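Local coordinates for protein paenibacillus xanthan lyase (Paenibacillus, PDB 6F2P) that probably cleaves the bacterial polysaccharide xanthan by an elimination reaction, as a calcium-containing lyase of polysaccharide lyase family 8, at residues K14-G19 with S339-I344; L82-Y87 with A139-E144. All coordinates share one frame; numbering follows the deposited sequence.

Contact 1: K14-G19 with S339-I344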
loop_
_atom_site.group_PDB
_atom_site.type_symbol
_atom_site.label_atom_id
_atom_site.label_comp_id
_atom_site.label_asym_id
_atom_site.label_seq_id
_atom_site.Cartn_x
_atom_site.Cartn_y
_atom_site.Cartn_z
ATOM N N LYS A 14 -23.260 23.235 26.225
ATOM C CA LYS A 14 -23.059 24.661 26.401
ATOM C C LYS A 14 -21.690 24.907 27.012
ATOM O O LYS A 14 -20.943 25.772 26.552
ATOM C CB LYS A 14 -24.160 25.265 27.269
ATOM C CG LYS A 14 -23.941 26.729 27.600
ATOM C CD LYS A 14 -25.175 27.362 28.209
ATOM C CE LYS A 14 -24.827 28.677 28.889
ATOM N NZ LYS A 14 -26.056 29.408 29.292
ATOM N N ALA A 15 -21.345 24.118 28.024
ATOM C CA ALA A 15 -20.013 24.195 28.618
ATOM C C ALA A 15 -18.875 23.908 27.613
ATOM O O ALA A 15 -17.770 24.432 27.752
ATOM C CB ALA A 15 -19.925 23.278 29.805
ATOM N N MET A 16 -19.133 23.089 26.598
ATOM C CA MET A 16 -18.132 22.906 25.541
ATOM C C MET A 16 -18.013 24.181 24.715
ATOM O O MET A 16 -16.923 24.583 24.310
ATOM C CB MET A 16 -18.490 21.742 24.617
ATOM C CG MET A 16 -18.625 20.397 25.299
ATOM S SD MET A 16 -19.359 19.172 24.194
ATOM C CE MET A 16 -17.959 18.779 23.144
ATOM N N LEU A 17 -19.153 24.811 24.461
ATOM C CA LEU A 17 -19.179 26.057 23.710
ATOM C C LEU A 17 -18.502 27.221 24.446
ATOM O O LEU A 17 -17.695 27.943 23.862
ATOM C CB LEU A 17 -20.613 26.425 23.360
ATOM C CG LEU A 17 -21.375 25.444 22.472
ATOM C CD1 LEU A 17 -22.784 25.966 22.251
ATOM C CD2 LEU A 17 -20.664 25.274 21.149
ATOM N N ASN A 18 -18.811 27.405 25.727
ATOM C CA ASN A 18 -18.344 28.612 26.411
ATOM C C ASN A 18 -17.337 28.413 27.545
ATOM O O ASN A 18 -16.891 29.383 28.150
ATOM C CB ASN A 18 -19.522 29.480 26.880
ATOM C CG ASN A 18 -20.293 28.860 28.028
ATOM O OD1 ASN A 18 -19.888 27.847 28.598
ATOM N ND2 ASN A 18 -21.410 29.475 28.381
ATOM N N GLY A 19 -16.993 27.162 27.840
ATOM C CA GLY A 19 -15.966 26.883 28.831
ATOM C C GLY A 19 -16.475 26.608 30.236
ATOM O O GLY A 19 -15.687 26.271 31.125
ATOM N N SER A 339 -11.125 26.696 21.979
ATOM C CA SER A 339 -12.092 27.296 22.885
ATOM C C SER A 339 -11.572 27.263 24.311
ATOM O O SER A 339 -10.576 26.585 24.609
ATOM C CB SER A 339 -13.409 26.538 22.817
ATOM O OG SER A 339 -13.258 25.239 23.368
ATOM N N ILE A 340 -12.258 27.985 25.193
ATOM C CA ILE A 340 -11.853 28.054 26.587
ATOM C C ILE A 340 -11.865 26.664 27.193
ATOM O O ILE A 340 -10.922 26.272 27.875
ATOM C CB ILE A 340 -12.752 29.007 27.392
ATOM C CG1 ILE A 340 -12.513 30.446 26.933
ATOM C CG2 ILE A 340 -12.477 28.871 28.889
ATOM C CD1 ILE A 340 -13.512 31.444 27.471
ATOM N N ASP A 341 -12.926 25.919 26.909
ATOM C CA ASP A 341 -13.077 24.554 27.385
ATOM C C ASP A 341 -11.822 23.727 27.135
ATOM O O ASP A 341 -11.312 23.052 28.036
ATOM C CB ASP A 341 -14.257 23.895 26.681
ATOM C CG ASP A 341 -14.848 22.773 27.486
ATOM O OD1 ASP A 341 -14.774 22.843 28.733
ATOM O OD2 ASP A 341 -15.382 21.823 26.877
ATOM N N LEU A 342 -11.323 23.793 25.906
ATOM C CA LEU A 342 -10.120 23.059 25.547
ATOM C C LEU A 342 -8.867 23.657 26.170
ATOM O O LEU A 342 -7.933 22.925 26.486
ATOM C CB LEU A 342 -9.981 22.966 24.031
ATOM C CG LEU A 342 -10.992 22.001 23.427
ATOM C CD1 LEU A 342 -11.129 22.221 21.938
ATOM C CD2 LEU A 342 -10.558 20.577 23.739
ATOM N N ILE A 343 -8.843 24.979 26.348
ATOM C CA ILE A 343 -7.724 25.629 27.019
ATOM C C ILE A 343 -7.609 25.066 28.423
ATOM O O ILE A 343 -6.520 24.729 28.901
ATOM C CB ILE A 343 -7.935 27.134 27.126
ATOM C CG1 ILE A 343 -7.926 27.763 25.735
ATOM C CG2 ILE A 343 -6.865 27.755 28.008
ATOM C CD1 ILE A 343 -8.088 29.240 25.745
ATOM N N ILE A 344 -8.759 24.942 29.074
ATOM C CA ILE A 344 -8.820 24.395 30.414
ATOM C C ILE A 344 -8.308 22.964 30.421
ATOM O O ILE A 344 -7.418 22.623 31.206
ATOM C CB ILE A 344 -10.244 24.452 30.953
ATOM C CG1 ILE A 344 -10.692 25.912 31.071
ATOM C CG2 ILE A 344 -10.325 23.757 32.295
ATOM C CD1 ILE A 344 -12.169 26.070 31.320
HETATM O O HOH W 1 -15.083 26.834 25.434
HETATM O O HOH W 2 -15.063 23.118 23.054
HETATM O O HOH W 3 -14.627 29.556 23.964
#
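Residues 14-19 close helix 4-18 and residues 339-344 open helix 340-351; the two short axes cross almost perpendicularly, at 86°, with a closest approach of 8.1 Å. No direct hydrogen bond joins them, and water carries the polar part of the contact. Ser339, the N-cap residue, holds OG between its backbone N and carbonyl carbon, where it shares a water, 2.8 Å from Ser339 OG, with Met16 O. At Ile340 the backbone N donates to another water, which gives only a weak bond to Leu17 O. The Ile340 side chain points to Gly19, with CG2 4.0 Å from Gly19 CA. Gly19 leaves the helix with a positive phi of 95°, and a side chain here would run into Ile340 CG2. Asp341 N donates to a third water at 2.8 Å, and this water donates to Met16 O. With CG anti to the backbone N (chi1 -155°), the Asp341 carboxylate comes down on the last turn of helix 4-18, crossing the Met16 side chain obliquely, its OD2 3.2 Å from Met16 CA and CG 3.4 Å from Ala15 O. OD2 is held in a salt bridge by Arg305; the first turn of helix 340-351 is likely to favour the negative charge, whereas Ala15 O at the C-terminal end of helix 4-18 would probably work against it. An alanine in place of Asp341 would remove the carboxylate and its salt bridge to Arg305, and would probably leave the Ala15 and Met16 backbone less well covered. Ile344 lays CD1 3.5 Å from Gly19 O. Helices of the family 8 alpha-helical domain surround the junction: Ile340 also packs on Val34 of helix 28-46, Met16 reaches Phe242 of helix 229-244, and Asn18 touches Leu82 of helix 68-85.

Contact 2: L82-Y87 with A139-E144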
loop_
_atom_site.group_PDB
_atom_site.type_symbol
_atom_site.label_atom_id
_atom_site.label_comp_id
_atom_site.label_asym_id
_atom_site.label_seq_id
_atom_site.Cartn_x
_atom_site.Cartn_y
_atom_site.Cartn_z
ATOM N N LEU A 82 -22.067 34.123 22.217
ATOM C CA LEU A 82 -20.926 33.583 22.935
ATOM C C LEU A 82 -20.424 34.567 23.985
ATOM O O LEU A 82 -20.257 34.206 25.151
ATOM C CB LEU A 82 -19.795 33.210 21.973
ATOM C CG LEU A 82 -18.579 32.488 22.581
ATOM C CD1 LEU A 82 -18.974 31.198 23.296
ATOM C CD2 LEU A 82 -17.521 32.187 21.533
ATOM N N ALA A 83 -20.174 35.806 23.578
ATOM C CA ALA A 83 -19.715 36.817 24.529
ATOM C C ALA A 83 -20.787 37.050 25.585
ATOM O O ALA A 83 -20.483 37.227 26.764
ATOM C CB ALA A 83 -19.365 38.118 23.825
ATOM N N TYR A 84 -22.041 37.041 25.148
ATOM C CA TYR A 84 -23.153 37.230 26.060
ATOM C C TYR A 84 -23.101 36.258 27.231
ATOM O O TYR A 84 -23.456 36.620 28.357
ATOM C CB TYR A 84 -24.489 37.089 25.336
ATOM C CG TYR A 84 -25.653 37.186 26.284
ATOM C CD1 TYR A 84 -26.012 38.407 26.841
ATOM C CD2 TYR A 84 -26.381 36.058 26.645
ATOM C CE1 TYR A 84 -27.074 38.507 27.723
ATOM C CE2 TYR A 84 -27.444 36.148 27.527
ATOM C CZ TYR A 84 -27.784 37.379 28.063
ATOM O OH TYR A 84 -28.834 37.485 28.937
ATOM N N THR A 85 -22.644 35.033 26.968
ATOM C CA THR A 85 -22.680 33.971 27.972
ATOM C C THR A 85 -21.307 33.590 28.505
ATOM O O THR A 85 -21.184 32.647 29.279
ATOM C CB THR A 85 -23.322 32.697 27.409
ATOM O OG1 THR A 85 -22.572 32.249 26.276
ATOM C CG2 THR A 85 -24.738 32.964 26.968
ATOM N N THR A 86 -20.273 34.307 28.085
ATOM C CA THR A 86 -18.912 33.964 28.479
ATOM C C THR A 86 -18.534 34.588 29.819
ATOM O O THR A 86 -18.496 35.816 29.971
ATOM C CB THR A 86 -17.878 34.361 27.396
ATOM O OG1 THR A 86 -18.083 33.566 26.225
ATOM C CG2 THR A 86 -16.455 34.140 27.893
ATOM N N TYR A 87 -18.267 33.723 30.786
ATOM C CA TYR A 87 -17.768 34.146 32.077
ATOM C C TYR A 87 -16.501 34.953 31.900
ATOM O O TYR A 87 -15.527 34.472 31.322
ATOM C CB TYR A 87 -17.458 32.928 32.939
ATOM C CG TYR A 87 -16.884 33.292 34.276
ATOM C CD1 TYR A 87 -17.687 33.841 35.265
ATOM C CD2 TYR A 87 -15.536 33.105 34.553
ATOM C CE1 TYR A 87 -17.168 34.182 36.498
ATOM C CE2 TYR A 87 -15.007 33.442 35.789
ATOM C CZ TYR A 87 -15.830 33.980 36.754
ATOM O OH TYR A 87 -15.318 34.321 37.978
ATOM N N ALA A 139 -28.331 26.821 22.166
ATOM C CA ALA A 139 -27.735 26.169 23.327
ATOM C C ALA A 139 -27.323 27.210 24.366
ATOM O O ALA A 139 -27.622 27.076 25.554
ATOM C CB ALA A 139 -26.548 25.303 22.915
ATOM N N LEU A 140 -26.657 28.261 23.905
ATOM C CA LEU A 140 -26.191 29.313 24.794
ATOM C C LEU A 140 -27.341 30.128 25.386
ATOM O O LEU A 140 -27.306 30.503 26.554
ATOM C CB LEU A 140 -25.244 30.249 24.041
ATOM C CG LEU A 140 -23.975 29.624 23.470
ATOM C CD1 LEU A 140 -23.225 30.631 22.623
ATOM C CD2 LEU A 140 -23.083 29.095 24.590
ATOM N N MET A 141 -28.355 30.399 24.572
ATOM C CA MET A 141 -29.373 31.382 24.911
ATOM C C MET A 141 -30.652 30.752 25.470
ATOM O O MET A 141 -31.634 31.454 25.750
ATOM C CB MET A 141 -29.714 32.200 23.668
ATOM C CG MET A 141 -28.538 32.947 23.063
ATOM S SD MET A 141 -27.958 34.300 24.102
ATOM C CE MET A 141 -29.463 35.276 24.210
ATOM N N TYR A 142 -30.621 29.434 25.634
ATOM C CA TYR A 142 -31.786 28.631 26.003
ATOM C C TYR A 142 -32.661 29.209 27.124
ATOM O O TYR A 142 -33.872 29.383 26.962
ATOM C CB TYR A 142 -31.315 27.231 26.391
ATOM C CG TYR A 142 -32.380 26.172 26.288
ATOM C CD1 TYR A 142 -32.677 25.583 25.069
ATOM C CD2 TYR A 142 -33.079 25.748 27.410
ATOM C CE1 TYR A 142 -33.653 24.600 24.965
ATOM C CE2 TYR A 142 -34.058 24.765 27.317
ATOM C CZ TYR A 142 -34.341 24.198 26.092
ATOM O OH TYR A 142 -35.310 23.220 25.993
ATOM N N THR A 143 -32.036 29.500 28.258
ATOM C CA THR A 143 -32.748 30.005 29.425
ATOM C C THR A 143 -33.337 31.408 29.224
ATOM O O THR A 143 -34.170 31.863 30.017
ATOM C CB THR A 143 -31.818 30.038 30.639
ATOM O OG1 THR A 143 -30.695 30.875 30.346
ATOM C CG2 THR A 143 -31.323 28.647 30.954
ATOM N N GLU A 144 -32.901 32.091 28.170
ATOM C CA GLU A 144 -33.377 33.434 27.886
ATOM C C GLU A 144 -34.456 33.416 26.822
ATOM O O GLU A 144 -34.931 34.469 26.396
ATOM C CB GLU A 144 -32.220 34.314 27.418
ATOM C CG GLU A 144 -31.046 34.334 28.380
ATOM C CD GLU A 144 -31.337 35.140 29.626
ATOM O OE1 GLU A 144 -32.296 35.948 29.615
ATOM O OE2 GLU A 144 -30.602 34.968 30.621
#
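The backbones come closest at Thr85 and Leu140, whose CA atoms are 6.6 Å apart, and no hydrogen bond crosses between them. Segment 82-87 lies on helix 68-85; segment 139-144 follows helix 123-141 into a 3-10 turn. Leu140, with CG anti to its carbonyl carbon, reaches in between Leu82 and Thr85: CD1 meets Leu82 N at 3.7 Å, while CD2 lies 3.6 Å from Thr85 OG1. The hydroxyl of Thr85 bonds back to Ala81 O, and its CG2 rests against the Leu140 carbonyl. Met141, bent at chi2 and chi3, brings SD to 3.5 Å from Tyr84 CD2, a Met-aromatic contact with the sulfur 4.5 Å from the ring centroid and 54° off its normal. Glu144 CG comes to the edge of the same ring, and Tyr84 OH stands 3.5 Å from Glu144 CD, a contact without a hydrogen bond. Ring and carboxylate planes are nearly perpendicular, at 89°, and Glu144 OE1 forms a salt bridge with Lys98. The joint between these helices of the alpha-helical domain therefore rests on apolar and sulfur-aromatic packing, while the Thr85 hydroxyl and Glu144 OE1 find polar partners beyond the pair.

How the contacts relate
The two contacts lie in the same alpha/alpha helical domain, their centres 13 Å apart, and contact 2 falls within the chain between 14-19 and 339-344. Segment 14-19 is the shared neighbour: extended Lys14 places NZ 3.2 Å from Leu140 O, probably a hydrogen bond, and on the 82-87 side Leu17 O packs 3.5 Å from Leu82 CD1. Helix 4-18 thus borders both helices of contact 2 as well as helix 340-351. Both contacts lie toward one end of this elongated chain, about 40 Å and 49 Å from contact centre to chain centre. The Met16 side chain in contact 1 is about 4 Å from a bound methylpentanediol, probably a crystallisation additive.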